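Local atomic coordinates of sialidase domain-containing protein (PDB entry 5HX0), a protein that is of unknown function but probably belongs to the sialidase-like beta-propeller proteins, which suggests, without proving, a role in recognising or processing glycans. Residues G135-L147 / A162-T176. Residues are numbered along the deposited sequence; the frame is centred on the assembly and turned at random.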
loop_
_atom_site.group_PDB
_atom_site.type_symbol
_atom_site.label_atom_id
_atom_site.label_comp_id
_atom_site.label_asym_id
_atom_site.label_seq_id
_atom_site.Cartn_x
_atom_site.Cartn_y
_atom_site.Cartn_z
ATOM N N GLY A 135 -6.754 -23.412 -11.303
ATOM C CA GLY A 135 -7.322 -22.291 -10.591
ATOM C C GLY A 135 -6.322 -21.418 -9.871
ATOM O O GLY A 135 -6.690 -20.314 -9.446
ATOM N N THR A 136 -5.074 -21.874 -9.715
ATOM C CA THR A 136 -4.014 -21.016 -9.190
ATOM C C THR A 136 -3.904 -19.734 -10.007
ATOM O O THR A 136 -4.019 -19.757 -11.235
ATOM C CB THR A 136 -2.687 -21.766 -9.234
ATOM O OG1 THR A 136 -2.800 -22.966 -8.452
ATOM C CG2 THR A 136 -1.544 -20.898 -8.703
ATOM N N ILE A 137 -3.664 -18.608 -9.337
ATOM C CA ILE A 137 -3.445 -17.339 -10.036
ATOM C C ILE A 137 -2.076 -16.801 -9.668
ATOM O O ILE A 137 -1.742 -16.705 -8.482
ATOM C CB ILE A 137 -4.534 -16.300 -9.715
ATOM C CG1 ILE A 137 -5.922 -16.833 -10.092
ATOM C CG2 ILE A 137 -4.242 -14.957 -10.452
ATOM C CD1 ILE A 137 -7.072 -16.022 -9.466
ATOM N N LEU A 138 -1.285 -16.469 -10.688
ATOM C CA LEU A 138 -0.019 -15.766 -10.526
ATOM C C LEU A 138 -0.224 -14.314 -10.925
ATOM O O LEU A 138 -0.929 -14.035 -11.896
ATOM C CB LEU A 138 1.069 -16.369 -11.405
ATOM C CG LEU A 138 1.358 -17.868 -11.273
ATOM C CD1 LEU A 138 2.435 -18.275 -12.270
ATOM C CD2 LEU A 138 1.827 -18.146 -9.873
ATOM N N CYS A 139 0.402 -13.393 -10.186
ATOM C CA CYS A 139 0.348 -11.968 -10.521
ATOM C C CYS A 139 1.781 -11.440 -10.529
ATOM O O CYS A 139 2.350 -11.156 -9.473
ATOM C CB CYS A 139 -0.536 -11.190 -9.538
ATOM S SG CYS A 139 -0.657 -9.430 -9.951
ATOM N N ALA A 140 2.359 -11.311 -11.720
ATOM C CA ALA A 140 3.715 -10.799 -11.858
ATOM C C ALA A 140 3.711 -9.277 -11.806
ATOM O O ALA A 140 2.760 -8.613 -12.245
ATOM C CB ALA A 140 4.337 -11.272 -13.173
ATOM N N SER A 141 4.776 -8.721 -11.240
ATOM C CA SER A 141 4.899 -7.265 -11.177
ATOM C C SER A 141 6.386 -6.917 -11.172
ATOM O O SER A 141 7.249 -7.795 -11.312
ATOM C CB SER A 141 4.160 -6.727 -9.941
ATOM O OG SER A 141 4.228 -5.310 -9.878
ATOM N N TYR A 142 6.680 -5.632 -10.992
ATOM C CA TYR A 142 8.038 -5.146 -10.774
ATOM C C TYR A 142 7.926 -3.765 -10.147
ATOM O O TYR A 142 6.847 -3.174 -10.119
ATOM C CB TYR A 142 8.870 -5.124 -12.061
ATOM C CG TYR A 142 8.247 -4.429 -13.271
ATOM C CD1 TYR A 142 8.506 -3.087 -13.520
ATOM C CD2 TYR A 142 7.457 -5.134 -14.188
ATOM C CE1 TYR A 142 7.991 -2.446 -14.633
ATOM C CE2 TYR A 142 6.922 -4.486 -15.315
ATOM C CZ TYR A 142 7.198 -3.139 -15.514
ATOM O OH TYR A 142 6.697 -2.456 -16.605
ATOM N N GLY A 143 9.044 -3.267 -9.597
ATOM C CA GLY A 143 8.977 -2.143 -8.681
ATOM C C GLY A 143 10.032 -1.070 -8.894
ATOM O O GLY A 143 11.065 -1.277 -9.556
ATOM N N TRP A 144 9.760 0.085 -8.259
ATOM C CA TRP A 144 10.612 1.270 -8.254
ATOM C C TRP A 144 10.782 1.752 -6.824
ATOM O O TRP A 144 9.787 1.936 -6.114
ATOM C CB TRP A 144 9.986 2.413 -9.073
ATOM C CG TRP A 144 9.947 2.146 -10.532
ATOM C CD1 TRP A 144 8.877 1.704 -11.265
ATOM C CD2 TRP A 144 11.039 2.301 -11.452
ATOM N NE1 TRP A 144 9.246 1.578 -12.594
ATOM C CE2 TRP A 144 10.565 1.938 -12.729
ATOM C CE3 TRP A 144 12.374 2.704 -11.313
ATOM C CZ2 TRP A 144 11.377 1.982 -13.870
ATOM C CZ3 TRP A 144 13.177 2.750 -12.437
ATOM C CH2 TRP A 144 12.680 2.388 -13.701
ATOM N N ALA A 145 12.022 2.011 -6.414
ATOM C CA ALA A 145 12.269 2.545 -5.082
ATOM C C ALA A 145 12.644 4.020 -5.169
ATOM O O ALA A 145 13.117 4.503 -6.199
ATOM C CB ALA A 145 13.371 1.736 -4.372
ATOM N N PHE A 146 12.434 4.745 -4.070
ATOM C CA PHE A 146 12.658 6.187 -4.064
ATOM C C PHE A 146 13.641 6.496 -2.949
ATOM O O PHE A 146 13.292 6.423 -1.773
ATOM C CB PHE A 146 11.332 6.942 -3.918
ATOM C CG PHE A 146 10.425 6.737 -5.113
ATOM C CD1 PHE A 146 9.711 5.556 -5.261
ATOM C CD2 PHE A 146 10.363 7.683 -6.121
ATOM C CE1 PHE A 146 8.912 5.331 -6.405
ATOM C CE2 PHE A 146 9.562 7.479 -7.249
ATOM C CZ PHE A 146 8.832 6.293 -7.384
ATOM N N LEU A 147 14.864 6.836 -3.326
ATOM C CA LEU A 147 15.958 6.934 -2.378
ATOM C C LEU A 147 16.304 8.387 -2.106
ATOM O O LEU A 147 16.055 9.274 -2.928
ATOM C CB LEU A 147 17.200 6.204 -2.898
ATOM C CG LEU A 147 17.307 4.710 -2.593
ATOM C CD1 LEU A 147 16.142 3.945 -3.184
ATOM C CD2 LEU A 147 18.639 4.170 -3.143
ATOM N N ALA A 162 15.169 6.080 -13.393
ATOM C CA ALA A 162 14.216 6.708 -14.295
ATOM C C ALA A 162 13.242 7.511 -13.452
ATOM O O ALA A 162 12.769 7.016 -12.424
ATOM C CB ALA A 162 13.472 5.666 -15.149
ATOM N N GLY A 163 12.971 8.748 -13.872
ATOM C CA GLY A 163 12.044 9.598 -13.141
ATOM C C GLY A 163 12.444 9.815 -11.699
ATOM O O GLY A 163 11.580 10.062 -10.843
ATOM N N GLY A 164 13.735 9.732 -11.406
ATOM C CA GLY A 164 14.217 9.879 -10.050
ATOM C C GLY A 164 14.078 8.641 -9.194
ATOM O O GLY A 164 14.418 8.692 -8.013
ATOM N N ALA A 165 13.622 7.528 -9.759
ATOM C CA ALA A 165 13.428 6.279 -9.040
ATOM C C ALA A 165 14.456 5.242 -9.490
ATOM O O ALA A 165 14.951 5.288 -10.617
ATOM C CB ALA A 165 12.009 5.742 -9.268
ATOM N N VAL A 166 14.773 4.305 -8.598
ATOM C CA VAL A 166 15.759 3.261 -8.861
ATOM C C VAL A 166 15.033 1.930 -8.994
ATOM O O VAL A 166 14.268 1.534 -8.106
ATOM C CB VAL A 166 16.833 3.205 -7.762
ATOM C CG1 VAL A 166 17.865 2.118 -8.076
ATOM C CG2 VAL A 166 17.501 4.568 -7.621
ATOM N N PHE A 167 15.300 1.235 -10.092
ATOM C CA PHE A 167 14.554 0.040 -10.468
ATOM C C PHE A 167 14.747 -1.088 -9.452
ATOM O O PHE A 167 15.857 -1.325 -8.961
ATOM C CB PHE A 167 15.021 -0.395 -11.863
ATOM C CG PHE A 167 14.118 -1.391 -12.541
ATOM C CD1 PHE A 167 12.757 -1.313 -12.399
ATOM C CD2 PHE A 167 14.652 -2.371 -13.370
ATOM C CE1 PHE A 167 11.921 -2.238 -13.043
ATOM C CE2 PHE A 167 13.840 -3.290 -14.010
ATOM C CZ PHE A 167 12.471 -3.222 -13.843
ATOM N N LEU A 168 13.660 -1.795 -9.125
ATOM C CA LEU A 168 13.773 -2.962 -8.241
ATOM C C LEU A 168 13.651 -4.295 -8.962
ATOM O O LEU A 168 13.907 -5.341 -8.341
ATOM C CB LEU A 168 12.709 -2.926 -7.136
ATOM C CG LEU A 168 12.775 -1.790 -6.119
ATOM C CD1 LEU A 168 11.467 -1.757 -5.300
ATOM C CD2 LEU A 168 13.998 -1.990 -5.216
ATOM N N GLY A 169 13.230 -4.300 -10.218
ATOM C CA GLY A 169 13.014 -5.573 -10.873
ATOM C C GLY A 169 11.776 -6.285 -10.345
ATOM O O GLY A 169 10.924 -5.706 -9.666
ATOM N N GLY A 170 11.705 -7.584 -10.649
ATOM C CA GLY A 170 10.454 -8.298 -10.567
ATOM C C GLY A 170 10.108 -8.870 -9.195
ATOM O O GLY A 170 10.956 -9.061 -8.318
ATOM N N TYR A 171 8.813 -9.135 -9.024
ATOM C CA TYR A 171 8.300 -9.934 -7.920
ATOM C C TYR A 171 6.947 -10.476 -8.360
ATOM O O TYR A 171 6.276 -9.874 -9.197
ATOM C CB TYR A 171 8.172 -9.138 -6.615
ATOM C CG TYR A 171 7.767 -7.665 -6.690
ATOM C CD1 TYR A 171 6.425 -7.276 -6.727
ATOM C CD2 TYR A 171 8.732 -6.677 -6.640
ATOM C CE1 TYR A 171 6.063 -5.920 -6.741
ATOM C CE2 TYR A 171 8.397 -5.335 -6.662
ATOM C CZ TYR A 171 7.074 -4.960 -6.710
ATOM O OH TYR A 171 6.790 -3.612 -6.704
ATOM N N VAL A 172 6.578 -11.635 -7.830
ATOM C CA VAL A 172 5.369 -12.344 -8.244
ATOM C C VAL A 172 4.578 -12.706 -6.998
ATOM O O VAL A 172 5.140 -13.246 -6.036
ATOM C CB VAL A 172 5.707 -13.618 -9.049
ATOM C CG1 VAL A 172 4.439 -14.300 -9.544
ATOM C CG2 VAL A 172 6.623 -13.283 -10.212
ATOM N N LEU A 173 3.287 -12.399 -7.004
ATOM C CA LEU A 173 2.369 -12.870 -5.979
ATOM C C LEU A 173 1.580 -14.061 -6.508
ATOM O O LEU A 173 1.340 -14.195 -7.709
ATOM C CB LEU A 173 1.412 -11.754 -5.564
ATOM C CG LEU A 173 2.304 -10.548 -5.308
ATOM C CD1 LEU A 173 1.605 -9.301 -5.680
ATOM C CD2 LEU A 173 2.795 -10.530 -3.885
ATOM N N ARG A 174 1.122 -14.892 -5.585
ATOM C CA ARG A 174 0.463 -16.142 -5.923
ATOM C C ARG A 174 -0.772 -16.318 -5.050
ATOM O O ARG A 174 -0.729 -16.066 -3.843
ATOM C CB ARG A 174 1.451 -17.290 -5.693
ATOM C CG ARG A 174 1.319 -18.454 -6.559
ATOM C CD ARG A 174 2.597 -19.310 -6.473
ATOM N NE ARG A 174 2.374 -20.571 -7.152
ATOM C CZ ARG A 174 1.831 -21.627 -6.562
ATOM N NH1 ARG A 174 1.488 -21.563 -5.274
ATOM N NH2 ARG A 174 1.641 -22.745 -7.248
ATOM N N SER A 175 -1.870 -16.765 -5.649
ATOM C CA SER A 175 -3.074 -17.064 -4.893
ATOM C C SER A 175 -3.561 -18.457 -5.243
ATOM O O SER A 175 -3.665 -18.811 -6.423
ATOM C CB SER A 175 -4.180 -16.053 -5.155
ATOM O OG SER A 175 -5.369 -16.426 -4.472
ATOM N N THR A 176 -3.867 -19.242 -4.209
ATOM C CA THR A 176 -4.490 -20.545 -4.386
ATOM C C THR A 176 -5.930 -20.558 -3.883
ATOM O O THR A 176 -6.530 -21.634 -3.756
ATOM C CB THR A 176 -3.662 -21.628 -3.679
ATOM O OG1 THR A 176 -3.506 -21.271 -2.307
ATOM C CG2 THR A 176 -2.275 -21.747 -4.309
HETATM O O HOH W 1 -6.429 -19.219 -6.889
HETATM O O HOH W 2 15.598 7.305 -6.031
#
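Trp144 turns its CG away from its own carbonyl carbon (chi1 -69°) and Phe167 swings its CG away from its backbone N (chi1 -165°), which brings the indole and the phenyl ring together on one face of the sheet formed by the two middle strands of one blade of a six-bladed beta-propeller. CD1 of Phe167 lies over one face of the indole, toward its rim, with the planes inclined at 44°, while Phe167 CB sits 3.7 Å from Trp144 CZ3. Next to that contact, Tyr142 CD1 comes up at the edge of the phenyl ring, 3.6 Å from Phe167 CE1. Tyr207 extends this aromatic group, and an acetate ion beside the Tyr142 side chain hints at a pocket there.

The strands run antiparallel, with paired backbone bonds linking Ile137 to Ser175, Cys139 to Leu173 and Ser141 to Tyr171. Then comes a beta bulge: Leu168 and Gly169 together stand opposite Gly143, and Leu168 N donates to Gly143 O over 2.7 Å. Beyond it, regular pairing resumes with Ala145 and Val166. Next to the bulge, the Tyr171 ring lays one face against the Ser141-Tyr142 backbone and carries its OH to 3.3 Å from Gly143 CA; that hydroxyl is bonded to Ser124.

Toward the far end of the ladder, Leu138 and Arg174 run side by side, with Leu138 CD2 3.4 Å from Arg174 CG. Thr136 CG2 lies over one face of the guanidinium, whose NE is held by the Lys245 carbonyl.

At the Ala162-Ala165 type I' turn, Ala165 CB makes a CH-pi contact over the Phe146 ring, 3.6 Å from CE2 of Phe146. Nearby, a water accepts from Leu147 N at 2.8 Å and donates to Gly164 O at 2.7 Å.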